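PDB 4IV6: acyl-CoA dehydrogenase FadE3 from Mycobacterium smegmatis, which belongs to the acyl-CoA dehydrogenase family of tetrameric flavoproteins and carries dihydroflavine-adenine dinucleotide in a pocket lined partly by its C-terminal helical domain. Local coordinates for residues B[329-334]-B[357-362]. Sequence-based numbering, arbitrary orientation.
Sequences TAMQIA and RDAPLM. With FDA (dihydroflavine-adenine dinucleotide), chain D.
The methyl of A359 is the bump of this contact, and the hollow it enters is the surface that A330, M331 and A334 form on the facing helix. Helices 316-340 and 352-364 run antiparallel here, their short segments at 165°. The closest approach of the segment axes is 8.6 Å. A359 stands opposite M331, with CA atoms at 5.2 Å. A359 CB presses on the backbone itself, 3.9 Å from M331 CA, with A330 O to one side of it. The methyl of A334, one turn beyond A330, closes the hollow, its CB 4.3 Å from A359 CB. M331 forms the remaining wall: its CG lies anti to the backbone N (chi1 -177°), and bends at chi2 and chi3 bring the thioether against A359, with M331 SD 4.0 Å from A359 CB and CE also close by. The M331 side chain crosses P360 obliquely, SD resting 3.8 Å from P360 CG and slightly farther from CD. The helix kinks here, where neither P360 N nor L361 N bonds to the preceding turn; P360 has no N-H to give. A330 also packs on A253 of helix 234-270, and M331 and P360 pack on L335 and F356 of the second subunit. L361, on the same helix as A359, lines the FDA pocket, its CD2 3.5 Å from FDA C7M. No hydrogen bond or salt bridge links the two segments; small methyls, a thioether and a proline ring meet in a buried seam, so close fit and exclusion of water probably hold it.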
ATOM      1  N   THR B 329       5.893  -6.364  -7.750  1.00 12.66           N
ATOM      2  CA  THR B 329       7.035  -6.356  -6.850  1.00 13.02           C
ATOM      3  C   THR B 329       8.232  -5.628  -7.470  1.00 12.77           C
ATOM      4  O   THR B 329       8.863  -4.816  -6.798  1.00 12.49           O
ATOM      5  CB  THR B 329       7.451  -7.784  -6.441  1.00 13.54           C
ATOM      6  OG1 THR B 329       6.427  -8.330  -5.603  1.00 14.00           O
ATOM      7  CG2 THR B 329       8.728  -7.790  -5.624  1.00 14.12           C
ATOM      8  N   ALA B 330       8.547  -5.903  -8.736  1.00 12.51           N
ATOM      9  CA  ALA B 330       9.698  -5.232  -9.373  1.00 12.56           C
ATOM     10  C   ALA B 330       9.534  -3.718  -9.423  1.00 12.55           C
ATOM     11  O   ALA B 330      10.490  -2.984  -9.209  1.00 12.56           O
ATOM     12  CB  ALA B 330       9.992  -5.803 -10.763  1.00 12.64           C
ATOM     13  N   MET B 331       8.321  -3.244  -9.709  1.00 12.68           N
ATOM     14  CA  MET B 331       8.031  -1.798  -9.714  1.00 13.22           C
ATOM     15  C   MET B 331       8.232  -1.187  -8.330  1.00 12.90           C
ATOM     16  O   MET B 331       8.852  -0.121  -8.196  1.00 13.02           O
ATOM     17  CB  MET B 331       6.602  -1.555 -10.201  1.00 13.80           C
ATOM     18  CG  MET B 331       6.198  -0.106 -10.322  1.00 15.06           C
ATOM     19  SD  MET B 331       7.026   0.755 -11.686  1.00 17.51           S
ATOM     20  CE  MET B 331       8.449   1.557 -10.975  1.00 17.29           C
ATOM     21  N   GLN B 332       7.751  -1.872  -7.294  1.00 12.52           N
ATOM     22  CA  GLN B 332       7.931  -1.390  -5.908  1.00 12.61           C
ATOM     23  C   GLN B 332       9.415  -1.327  -5.525  1.00 12.03           C
ATOM     24  O   GLN B 332       9.898  -0.316  -4.976  1.00 11.59           O
ATOM     25  CB  GLN B 332       7.197  -2.303  -4.941  1.00 13.40           C
ATOM     26  CG  GLN B 332       5.677  -2.220  -5.114  1.00 14.34           C
ATOM     27  CD  GLN B 332       4.905  -3.361  -4.453  1.00 15.76           C
ATOM     28  OE1 GLN B 332       5.433  -4.168  -3.675  1.00 16.46           O
ATOM     29  NE2 GLN B 332       3.637  -3.455  -4.808  1.00 16.77           N
ATOM     30  N   ILE B 333      10.140  -2.399  -5.843  1.00 11.54           N
ATOM     31  CA  ILE B 333      11.548  -2.468  -5.533  1.00 11.83           C
ATOM     32  C   ILE B 333      12.333  -1.426  -6.329  1.00 12.03           C
ATOM     33  O   ILE B 333      13.273  -0.794  -5.778  1.00 12.61           O
ATOM     34  CB  ILE B 333      12.099  -3.899  -5.721  1.00 11.99           C
ATOM     35  CG1 ILE B 333      11.496  -4.811  -4.640  1.00 12.16           C
ATOM     36  CG2 ILE B 333      13.616  -3.930  -5.666  1.00 12.16           C
ATOM     37  CD1 ILE B 333      11.851  -6.281  -4.824  1.00 12.68           C
ATOM     38  N   ALA B 334      11.967  -1.215  -7.603  1.00 11.93           N
ATOM     39  CA  ALA B 334      12.690  -0.239  -8.429  1.00 11.90           C
ATOM     40  C   ALA B 334      12.573   1.165  -7.837  1.00 12.03           C
ATOM     41  O   ALA B 334      13.551   1.861  -7.714  1.00 11.88           O
ATOM     42  CB  ALA B 334      12.215  -0.260  -9.865  1.00 11.89           C
ATOM     43  N   ARG B 357      12.566   2.829 -15.062  1.00 12.76           N
ATOM     44  CA  ARG B 357      11.939   3.033 -16.373  1.00 12.91           C
ATOM     45  C   ARG B 357      11.540   1.709 -17.032  1.00 12.80           C
ATOM     46  O   ARG B 357      10.618   1.683 -17.811  1.00 12.49           O
ATOM     47  CB  ARG B 357      12.904   3.778 -17.319  1.00 13.54           C
ATOM     48  CG  ARG B 357      13.093   5.256 -17.050  1.00 13.58           C
ATOM     49  CD  ARG B 357      13.911   5.891 -18.150  1.00 14.26           C
ATOM     50  NE  ARG B 357      15.304   5.462 -18.116  1.00 14.58           N
ATOM     51  CZ  ARG B 357      15.882   4.596 -18.942  1.00 15.18           C
ATOM     52  NH1 ARG B 357      15.223   4.053 -19.953  1.00 15.66           N
ATOM     53  NH2 ARG B 357      17.173   4.323 -18.797  1.00 15.51           N
ATOM     54  N   ASP B 358      12.261   0.629 -16.734  1.00 12.82           N
ATOM     55  CA  ASP B 358      11.999  -0.674 -17.356  1.00 13.17           C
ATOM     56  C   ASP B 358      10.834  -1.439 -16.690  1.00 13.11           C
ATOM     57  O   ASP B 358      10.083  -2.140 -17.352  1.00 13.38           O
ATOM     58  CB  ASP B 358      13.246  -1.541 -17.346  1.00 13.32           C
ATOM     59  CG  ASP B 358      14.239  -1.162 -18.455  1.00 13.97           C
ATOM     60  OD1 ASP B 358      13.873  -0.359 -19.352  1.00 14.32           O
ATOM     61  OD2 ASP B 358      15.371  -1.675 -18.422  1.00 13.88           O
ATOM     62  N   ALA B 359      10.672  -1.264 -15.387  1.00 12.86           N
ATOM     63  CA  ALA B 359       9.715  -2.055 -14.616  1.00 12.75           C
ATOM     64  C   ALA B 359       8.244  -1.950 -15.059  1.00 12.79           C
ATOM     65  O   ALA B 359       7.568  -2.974 -15.123  1.00 13.03           O
ATOM     66  CB  ALA B 359       9.863  -1.740 -13.113  1.00 12.54           C
ATOM     67  N   PRO B 360       7.770  -0.760 -15.417  1.00 12.90           N
ATOM     68  CA  PRO B 360       6.398  -0.650 -15.880  1.00 13.32           C
ATOM     69  C   PRO B 360       6.073  -1.453 -17.140  1.00 13.86           C
ATOM     70  O   PRO B 360       4.899  -1.820 -17.342  1.00 13.83           O
ATOM     71  CB  PRO B 360       6.211   0.854 -16.116  1.00 13.43           C
ATOM     72  CG  PRO B 360       7.293   1.512 -15.357  1.00 13.30           C
ATOM     73  CD  PRO B 360       8.428   0.557 -15.353  1.00 13.08           C
ATOM     74  N   LEU B 361       7.083  -1.789 -17.932  1.00 14.35           N
ATOM     75  CA  LEU B 361       6.851  -2.593 -19.139  1.00 15.14           C
ATOM     76  C   LEU B 361       6.141  -3.894 -18.812  1.00 15.46           C
ATOM     77  O   LEU B 361       5.187  -4.258 -19.507  1.00 15.69           O
ATOM     78  CB  LEU B 361       8.160  -2.890 -19.861  1.00 15.46           C
ATOM     79  CG  LEU B 361       8.118  -3.621 -21.220  1.00 16.46           C
ATOM     80  CD1 LEU B 361       8.205  -5.123 -21.067  1.00 16.90           C
ATOM     81  CD2 LEU B 361       6.910  -3.254 -22.083  1.00 16.64           C
ATOM     82  N   MET B 362       6.578  -4.596 -17.765  1.00 15.35           N
ATOM     83  CA  MET B 362       6.010  -5.895 -17.405  0.50 15.17           C
ATOM     84  C   MET B 362       4.617  -5.777 -16.804  1.00 15.96           C
ATOM     85  O   MET B 362       3.895  -6.759 -16.711  1.00 17.07           O
ATOM     86  CB  MET B 362       6.936  -6.635 -16.432  0.50 14.45           C
ATOM     87  CG  MET B 362       8.195  -7.189 -17.093  0.50 14.12           C
ATOM     88  SD  MET B 362       9.452  -5.951 -17.444  0.50 13.43           S
ATOM     89  CE  MET B 362      10.305  -5.904 -15.844  0.50 13.18           C
TER
HETATM   90  PA  FDA D 401      -6.153  -1.447 -23.512  1.00 14.23           P
HETATM   91  O1A FDA D 401      -6.695  -2.833 -23.760  1.00 15.33           O
HETATM   92  O2A FDA D 401      -6.567  -0.298 -24.390  1.00 14.80           O
HETATM   93  O5B FDA D 401      -6.452  -1.076 -21.983  1.00 14.37           O
HETATM   94  C5B FDA D 401      -6.257   0.251 -21.442  1.00 13.47           C
HETATM   95  C4B FDA D 401      -6.555   0.222 -19.933  1.00 13.23           C
HETATM   96  O4B FDA D 401      -7.860  -0.327 -19.666  1.00 12.66           O
HETATM   97  C3B FDA D 401      -5.598  -0.674 -19.177  1.00 12.76           C
HETATM   98  O3B FDA D 401      -5.469  -0.190 -17.822  1.00 12.39           O
HETATM   99  C2B FDA D 401      -6.308  -2.010 -19.226  1.00 12.90           C
HETATM  100  O2B FDA D 401      -5.917  -2.928 -18.209  1.00 12.76           O
HETATM  101  C1B FDA D 401      -7.730  -1.563 -18.982  1.00 12.61           C
HETATM  102  N9A FDA D 401      -8.749  -2.535 -19.462  1.00 13.42           N
HETATM  103  C8A FDA D 401      -9.039  -2.797 -20.756  1.00 12.79           C
HETATM  104  N7A FDA D 401     -10.043  -3.693 -20.836  1.00 13.20           N
HETATM  105  C5A FDA D 401     -10.387  -4.012 -19.565  1.00 13.13           C
HETATM  106  C6A FDA D 401     -11.353  -4.889 -18.926  1.00 13.43           C
HETATM  107  N6A FDA D 401     -12.171  -5.623 -19.683  1.00 14.22           N
HETATM  108  N1A FDA D 401     -11.416  -4.963 -17.578  1.00 13.64           N
HETATM  109  C2A FDA D 401     -10.616  -4.200 -16.815  1.00 13.53           C
HETATM  110  N3A FDA D 401      -9.687  -3.364 -17.330  1.00 12.71           N
HETATM  111  C4A FDA D 401      -9.552  -3.227 -18.665  1.00 12.82           C
HETATM  112  N1  FDA D 401       1.871  -7.119 -28.051  1.00 15.09           N
HETATM  113  C2  FDA D 401       2.116  -8.091 -28.925  1.00 14.85           C
HETATM  114  O2  FDA D 401       1.157  -8.637 -29.504  1.00 14.29           O
HETATM  115  N3  FDA D 401       3.365  -8.504 -29.203  1.00 15.31           N
HETATM  116  C4  FDA D 401       4.463  -7.980 -28.657  1.00 15.19           C
HETATM  117  O4  FDA D 401       5.613  -8.386 -28.977  1.00 14.92           O
HETATM  118  C4X FDA D 401       4.275  -6.913 -27.653  1.00 14.68           C
HETATM  119  N5  FDA D 401       5.302  -6.280 -27.048  1.00 14.90           N
HETATM  120  C5X FDA D 401       5.099  -5.059 -26.491  1.00 13.83           C
HETATM  121  C6  FDA D 401       6.165  -4.190 -26.235  1.00 13.99           C
HETATM  122  C7  FDA D 401       5.966  -2.950 -25.628  1.00 14.41           C
HETATM  123  C7M FDA D 401       7.120  -2.010 -25.391  1.00 14.88           C
HETATM  124  C8  FDA D 401       4.666  -2.565 -25.242  1.00 14.87           C
HETATM  125  C8M FDA D 401       4.348  -1.248 -24.573  1.00 15.57           C
HETATM  126  C9  FDA D 401       3.609  -3.423 -25.504  1.00 14.53           C
HETATM  127  C9A FDA D 401       3.806  -4.659 -26.141  1.00 14.02           C
HETATM  128  N10 FDA D 401       2.696  -5.483 -26.420  1.00 14.95           N
HETATM  129  C10 FDA D 401       2.882  -6.485 -27.399  1.00 14.81           C
HETATM  130  C1' FDA D 401       1.371  -4.853 -26.376  1.00 15.16           C
HETATM  131  C2' FDA D 401       0.771  -5.161 -25.021  1.00 17.03           C
HETATM  132  O2' FDA D 401       0.482  -6.553 -24.887  1.00 16.09           O
HETATM  133  C3' FDA D 401      -0.492  -4.316 -24.854  1.00 18.50           C
HETATM  134  O3' FDA D 401      -0.089  -2.981 -24.566  1.00 21.52           O
HETATM  135  C4' FDA D 401      -1.399  -4.801 -23.748  1.00 19.76           C
HETATM  136  O4' FDA D 401      -2.128  -5.908 -24.304  1.00 21.66           O
HETATM  137  C5' FDA D 401      -2.426  -3.732 -23.334  1.00 19.48           C
HETATM  138  O5' FDA D 401      -3.059  -3.247 -24.497  1.00 18.68           O
HETATM  139  P   FDA D 401      -3.600  -1.773 -24.708  1.00 18.24           P
HETATM  140  O1P FDA D 401      -4.368  -1.873 -26.010  1.00 17.93           O
HETATM  141  O2P FDA D 401      -2.468  -0.810 -24.605  1.00 21.26           O
HETATM  142  O3P FDA D 401      -4.560  -1.574 -23.426  1.00 16.43           O